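Local coordinates for ribose 5-phosphate isomerase (Trypanosoma cruzi, PDB 3M1P), which probably interconverts ribose 5-phosphate and ribulose 5-phosphate, as expected of a type B ribose 5-phosphate isomerase, at residues Arg3-Gly8 with Phe64-Ala69; Arg52-Val57 with Ala105-Val110. The protein carries 1 engineered substitution. All coordinates share one frame; numbering follows the deposited sequence.

Contact 1 (Arg3-Gly8 with Phe64-Ala69); sequences RRVAIG and FGVLAA. Engineered in segment 64-69: A69 (natural residue Cys).
Five backbone hydrogen bonds join strands 3-8 and 64-69 in parallel register, V5 beside F64 and G8 beside L67, with the strand axes turned 22° against each other. The ladder alternates direction: R4 O, A6 O and G8 O accept from F64 N, V66 N and A68 N, while A6 N and G8 N give to F64 O and V66 O. Its shortest rung is V66 N to A6 O, 2.7 Å; the straightest is G8 N to V66 O, 2.8 Å, bent by only 7° at the hydrogen and nearly along the C=O axis. Several carbonyls receive a second, weaker contact from a CA-H, as when V5 CA lies 3.3 Å from F64 O.

On the face of V5, I7, F64 and V66, V5 obliquely crosses both F64, its partner in register, and V66, on the diagonal, whereas I7 and V66 lie side by side, pointing the same way. V5 CG1, anti to its backbone N, reaches V66 CG2 at 3.7 Å, and V5 CG2 meets F64 CB at 3.9 Å. V24 and L20 of helix 17-26 pack on this face. On the other face G8 brings no side chain, and L67 CD2 sits 3.8 Å from G8 CA.

The polar fringe is at the strand start, where the guanidinium of R3 comes to the edge of the F64 ring, NH2 3.3 Å from CE2, the two planes 46° apart; R3 NE is salt-bridged to E63.

Strand 3-9 lies between 31-35 and 64-69, the 2-1-3 part of the parallel sheet of a Rossmann-like alpha/beta/alpha fold.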
loop_
_atom_site.group_PDB
_atom_site.type_symbol
_atom_site.label_atom_id
_atom_site.label_comp_id
_atom_site.label_asym_id
_atom_site.label_seq_id
_atom_site.Cartn_x
_atom_site.Cartn_y
_atom_site.Cartn_z
ATOM N N ARG A 3 -22.667 -8.462 -18.016
ATOM C CA ARG A 3 -21.746 -9.347 -17.301
ATOM C C ARG A 3 -21.989 -9.369 -15.799
ATOM O O ARG A 3 -21.858 -8.347 -15.107
ATOM C CB ARG A 3 -20.271 -9.085 -17.678
ATOM C CG ARG A 3 -19.947 -7.707 -18.235
ATOM C CD ARG A 3 -18.939 -7.732 -19.405
ATOM N NE ARG A 3 -17.708 -8.479 -19.127
ATOM C CZ ARG A 3 -16.469 -8.027 -19.322
ATOM N NH1 ARG A 3 -16.254 -6.814 -19.815
ATOM N NH2 ARG A 3 -15.433 -8.804 -19.035
ATOM N N ARG A 4 -22.385 -10.546 -15.316
ATOM C CA ARG A 4 -22.771 -10.733 -13.930
ATOM C C ARG A 4 -21.527 -10.764 -13.055
ATOM O O ARG A 4 -20.504 -11.317 -13.445
ATOM C CB ARG A 4 -23.599 -12.012 -13.759
ATOM C CG ARG A 4 -24.820 -12.103 -14.699
ATOM C CD ARG A 4 -25.642 -13.350 -14.406
ATOM N NE ARG A 4 -26.497 -13.158 -13.246
ATOM C CZ ARG A 4 -26.683 -14.067 -12.294
ATOM N NH1 ARG A 4 -26.076 -15.246 -12.359
ATOM N NH2 ARG A 4 -27.487 -13.800 -11.285
ATOM N N VAL A 5 -21.628 -10.144 -11.883
ATOM C CA VAL A 5 -20.519 -10.015 -10.954
ATOM C C VAL A 5 -21.023 -10.389 -9.567
ATOM O O VAL A 5 -21.726 -9.610 -8.924
ATOM C CB VAL A 5 -19.952 -8.557 -10.948
ATOM C CG1 VAL A 5 -18.882 -8.365 -9.845
ATOM C CG2 VAL A 5 -19.398 -8.185 -12.303
ATOM N N ALA A 6 -20.670 -11.578 -9.092
ATOM C CA ALA A 6 -21.162 -12.010 -7.782
ATOM C C ALA A 6 -20.363 -11.358 -6.661
ATOM O O ALA A 6 -19.146 -11.283 -6.729
ATOM C CB ALA A 6 -21.147 -13.541 -7.658
ATOM N N ILE A 7 -21.057 -10.889 -5.631
ATOM C CA ILE A 7 -20.404 -10.215 -4.518
ATOM C C ILE A 7 -20.606 -10.993 -3.218
ATOM O O ILE A 7 -21.734 -11.354 -2.872
ATOM C CB ILE A 7 -20.903 -8.742 -4.358
ATOM C CG1 ILE A 7 -20.621 -7.928 -5.629
ATOM C CG2 ILE A 7 -20.271 -8.090 -3.108
ATOM C CD1 ILE A 7 -21.503 -6.680 -5.808
ATOM N N GLY A 8 -19.512 -11.258 -2.505
ATOM C CA GLY A 8 -19.589 -11.849 -1.164
ATOM C C GLY A 8 -18.764 -11.071 -0.151
ATOM O O GLY A 8 -17.816 -10.378 -0.520
ATOM N N PHE A 64 -17.616 -12.700 -12.992
ATOM C CA PHE A 64 -16.653 -12.186 -12.028
ATOM C C PHE A 64 -17.128 -12.359 -10.593
ATOM O O PHE A 64 -18.329 -12.434 -10.322
ATOM C CB PHE A 64 -16.373 -10.702 -12.282
ATOM C CG PHE A 64 -15.644 -10.413 -13.565
ATOM C CD1 PHE A 64 -14.320 -10.806 -13.744
ATOM C CD2 PHE A 64 -16.271 -9.696 -14.588
ATOM C CE1 PHE A 64 -13.636 -10.517 -14.924
ATOM C CE2 PHE A 64 -15.605 -9.399 -15.761
ATOM C CZ PHE A 64 -14.271 -9.804 -15.930
ATOM N N GLY A 65 -16.171 -12.413 -9.671
ATOM C CA GLY A 65 -16.491 -12.386 -8.260
ATOM C C GLY A 65 -15.836 -11.203 -7.584
ATOM O O GLY A 65 -14.766 -10.772 -7.986
ATOM N N VAL A 66 -16.503 -10.669 -6.568
ATOM C CA VAL A 66 -15.911 -9.711 -5.650
ATOM C C VAL A 66 -16.004 -10.296 -4.244
ATOM O O VAL A 66 -17.089 -10.687 -3.779
ATOM C CB VAL A 66 -16.609 -8.327 -5.712
ATOM C CG1 VAL A 66 -16.061 -7.387 -4.624
ATOM C CG2 VAL A 66 -16.437 -7.699 -7.101
ATOM N N LEU A 67 -14.863 -10.395 -3.576
ATOM C CA LEU A 67 -14.862 -10.856 -2.197
ATOM C C LEU A 67 -14.175 -9.820 -1.342
ATOM O O LEU A 67 -13.035 -9.440 -1.613
ATOM C CB LEU A 67 -14.197 -12.229 -2.059
ATOM C CG LEU A 67 -14.943 -13.389 -2.733
ATOM C CD1 LEU A 67 -14.087 -14.685 -2.762
ATOM C CD2 LEU A 67 -16.314 -13.641 -2.070
ATOM N N ALA A 68 -14.904 -9.326 -0.346
ATOM C CA ALA A 68 -14.379 -8.341 0.581
ATOM C C ALA A 68 -14.463 -8.923 1.969
ATOM O O ALA A 68 -15.489 -9.494 2.348
ATOM C CB ALA A 68 -15.178 -7.036 0.490
ATOM N N ALA A 69 -13.372 -8.816 2.717
ATOM C CA ALA A 69 -13.335 -9.293 4.088
ATOM C C ALA A 69 -12.428 -8.384 4.912
ATOM O O ALA A 69 -12.124 -7.267 4.495
ATOM C CB ALA A 69 -12.866 -10.761 4.142
#

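Contact 2 (Arg52-Val57 with Ala105-Val110); sequences RVAEMV and ANIVCV
Helix 46-58 packs on one face of the parallel sheet of the alpha/beta/alpha sandwich, and here meets the start of strand 107-111. Their local axes run nearly antiparallel, at 161°, as expected when the helix carries the chain back between parallel strands, and lie 10.6 Å apart at closest approach. I107 carries the contact on the strand side. Its CG1 is anti to the carbonyl carbon and the chain is extended at chi2 (-178°), so CD1 is carried out from the sheet to the helix. There CD1 reaches the backbone, 3.7 Å from A54 CA, and also touches A54 CB at 4.1 Å. V53 CG1 approaches the same methyl more loosely, at 4.3 Å. One turn on from V53, V57 comes across I107 obliquely, its CG2 3.8 Å from I107 CG1.

The two methyls of V57 divide the work. CG1, anti to the backbone N, lies over the flat face of the N106 amide, 3.6 Å from CG, with OD1 and ND2 almost equally near. The N106 side chain takes the crowded first torsion, with CG between backbone N and carbonyl carbon (chi1 47°). Its polar ends bond elsewhere: OD1 accepts from R86 N, and ND2 gives to G84 O.

Between helix and strand the touching residues are all buried and the contact is made by van der Waals packing alone. The amide of N106 is held from both ends by the 84-86 backbone, so its rotation is fixed and a methyl can lie over its face while its buried polar atoms keep their partners.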
loop_
_atom_site.group_PDB
_atom_site.type_symbol
_atom_site.label_atom_id
_atom_site.label_comp_id
_atom_site.label_asym_id
_atom_site.label_seq_id
_atom_site.Cartn_x
_atom_site.Cartn_y
_atom_site.Cartn_z
ATOM N N ARG A 52 -19.189 -19.843 -1.906
ATOM C CA ARG A 52 -20.435 -19.495 -2.584
ATOM C C ARG A 52 -20.198 -18.736 -3.886
ATOM O O ARG A 52 -20.739 -19.103 -4.925
ATOM C CB ARG A 52 -21.364 -18.695 -1.664
ATOM C CG ARG A 52 -22.787 -18.687 -2.158
ATOM C CD ARG A 52 -23.636 -17.697 -1.415
ATOM N NE ARG A 52 -25.048 -17.891 -1.744
ATOM C CZ ARG A 52 -26.060 -17.250 -1.161
ATOM N NH1 ARG A 52 -25.831 -16.344 -0.204
ATOM N NH2 ARG A 52 -27.308 -17.516 -1.545
ATOM N N VAL A 53 -19.378 -17.689 -3.825
ATOM C CA VAL A 53 -19.073 -16.864 -4.996
ATOM C C VAL A 53 -18.137 -17.590 -5.965
ATOM O O VAL A 53 -18.356 -17.590 -7.174
ATOM C CB VAL A 53 -18.478 -15.502 -4.556
ATOM C CG1 VAL A 53 -17.865 -14.733 -5.756
ATOM C CG2 VAL A 53 -19.544 -14.689 -3.826
ATOM N N ALA A 54 -17.098 -18.211 -5.424
ATOM C CA ALA A 54 -16.163 -19.003 -6.217
ATOM C C ALA A 54 -16.849 -20.079 -7.080
ATOM O O ALA A 54 -16.520 -20.231 -8.256
ATOM C CB ALA A 54 -15.129 -19.638 -5.307
ATOM N N GLU A 55 -17.783 -20.826 -6.490
ATOM C CA GLU A 55 -18.516 -21.856 -7.232
ATOM C C GLU A 55 -19.329 -21.248 -8.373
ATOM O O GLU A 55 -19.336 -21.785 -9.477
ATOM C CB GLU A 55 -19.411 -22.694 -6.305
ATOM C CG GLU A 55 -18.665 -23.523 -5.275
ATOM C CD GLU A 55 -17.929 -24.731 -5.851
ATOM O OE1 GLU A 55 -18.180 -25.113 -7.022
ATOM O OE2 GLU A 55 -17.100 -25.317 -5.108
ATOM N N MET A 56 -19.979 -20.114 -8.111
ATOM C CA MET A 56 -20.731 -19.402 -9.136
ATOM C C MET A 56 -19.839 -19.041 -10.320
ATOM O O MET A 56 -20.237 -19.205 -11.480
ATOM C CB MET A 56 -21.389 -18.161 -8.551
ATOM C CG MET A 56 -22.475 -18.477 -7.536
ATOM S SD MET A 56 -23.068 -17.005 -6.688
ATOM C CE MET A 56 -23.943 -16.178 -8.022
ATOM N N VAL A 57 -18.631 -18.559 -10.021
ATOM C CA VAL A 57 -17.650 -18.238 -11.053
ATOM C C VAL A 57 -17.212 -19.515 -11.798
ATOM O O VAL A 57 -17.225 -19.561 -13.025
ATOM C CB VAL A 57 -16.413 -17.482 -10.469
ATOM C CG1 VAL A 57 -15.275 -17.431 -11.498
ATOM C CG2 VAL A 57 -16.793 -16.072 -10.004
ATOM N N ALA A 105 -7.520 -12.841 -13.972
ATOM C CA ALA A 105 -8.188 -13.124 -12.709
ATOM C C ALA A 105 -9.689 -12.998 -12.885
ATOM O O ALA A 105 -10.154 -12.093 -13.567
ATOM C CB ALA A 105 -7.695 -12.171 -11.604
ATOM N N ASN A 106 -10.448 -13.901 -12.277
ATOM C CA ASN A 106 -11.902 -13.826 -12.356
ATOM C C ASN A 106 -12.547 -13.467 -11.024
ATOM O O ASN A 106 -13.734 -13.199 -10.970
ATOM C CB ASN A 106 -12.524 -15.115 -12.953
ATOM C CG ASN A 106 -11.959 -16.396 -12.328
ATOM O OD1 ASN A 106 -11.582 -16.415 -11.156
ATOM N ND2 ASN A 106 -11.906 -17.476 -13.121
ATOM N N ILE A 107 -11.761 -13.454 -9.952
ATOM C CA ILE A 107 -12.251 -12.938 -8.671
ATOM C C ILE A 107 -11.276 -11.912 -8.072
ATOM O O ILE A 107 -10.086 -12.175 -7.969
ATOM C CB ILE A 107 -12.550 -14.078 -7.639
ATOM C CG1 ILE A 107 -13.674 -15.003 -8.149
ATOM C CG2 ILE A 107 -12.885 -13.472 -6.250
ATOM C CD1 ILE A 107 -14.081 -16.129 -7.213
ATOM N N VAL A 108 -11.788 -10.740 -7.692
ATOM C CA VAL A 108 -10.988 -9.749 -6.992
ATOM C C VAL A 108 -11.284 -9.846 -5.501
ATOM O O VAL A 108 -12.449 -9.940 -5.103
ATOM C CB VAL A 108 -11.177 -8.292 -7.550
ATOM C CG1 VAL A 108 -12.625 -7.761 -7.409
ATOM C CG2 VAL A 108 -10.166 -7.317 -6.917
ATOM N N CYS A 109 -10.228 -9.864 -4.688
ATOM C CA CYS A 109 -10.366 -9.870 -3.234
ATOM C C CYS A 109 -9.779 -8.598 -2.657
ATOM O O CYS A 109 -8.740 -8.134 -3.113
ATOM C CB CYS A 109 -9.693 -11.102 -2.614
ATOM S SG CYS A 109 -10.319 -12.693 -3.299
ATOM N N VAL A 110 -10.454 -8.048 -1.649
ATOM C CA VAL A 110 -10.006 -6.841 -0.960
ATOM C C VAL A 110 -10.219 -6.961 0.543
ATOM O O VAL A 110 -11.053 -7.749 1.011
ATOM C CB VAL A 110 -10.736 -5.561 -1.475
ATOM C CG1 VAL A 110 -10.438 -5.307 -2.947
ATOM C CG2 VAL A 110 -12.240 -5.661 -1.247
#

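From the N terminus, strand 3-9 comes first; contact 1 closes the loop that runs from it to strand 64-69, passing through strand 31-35 and helix 46-58. Segment 52-57 lies within that loop, but its partner 105-110 comes after it, so contacts 1 and 2 cross along the chain. Contact 2 closes its own loop from helix 46-58 through strands 64-69 and 87-89 to strand 107-111. The two meet in the sheet, where strands 64-69 and 107-111 are neighbours: G65 N probably bonds N106 O, and L67 N probably bonds V108 O. V53 CG2 also packs on G8 N. Together they tie three adjacent strands to one helix.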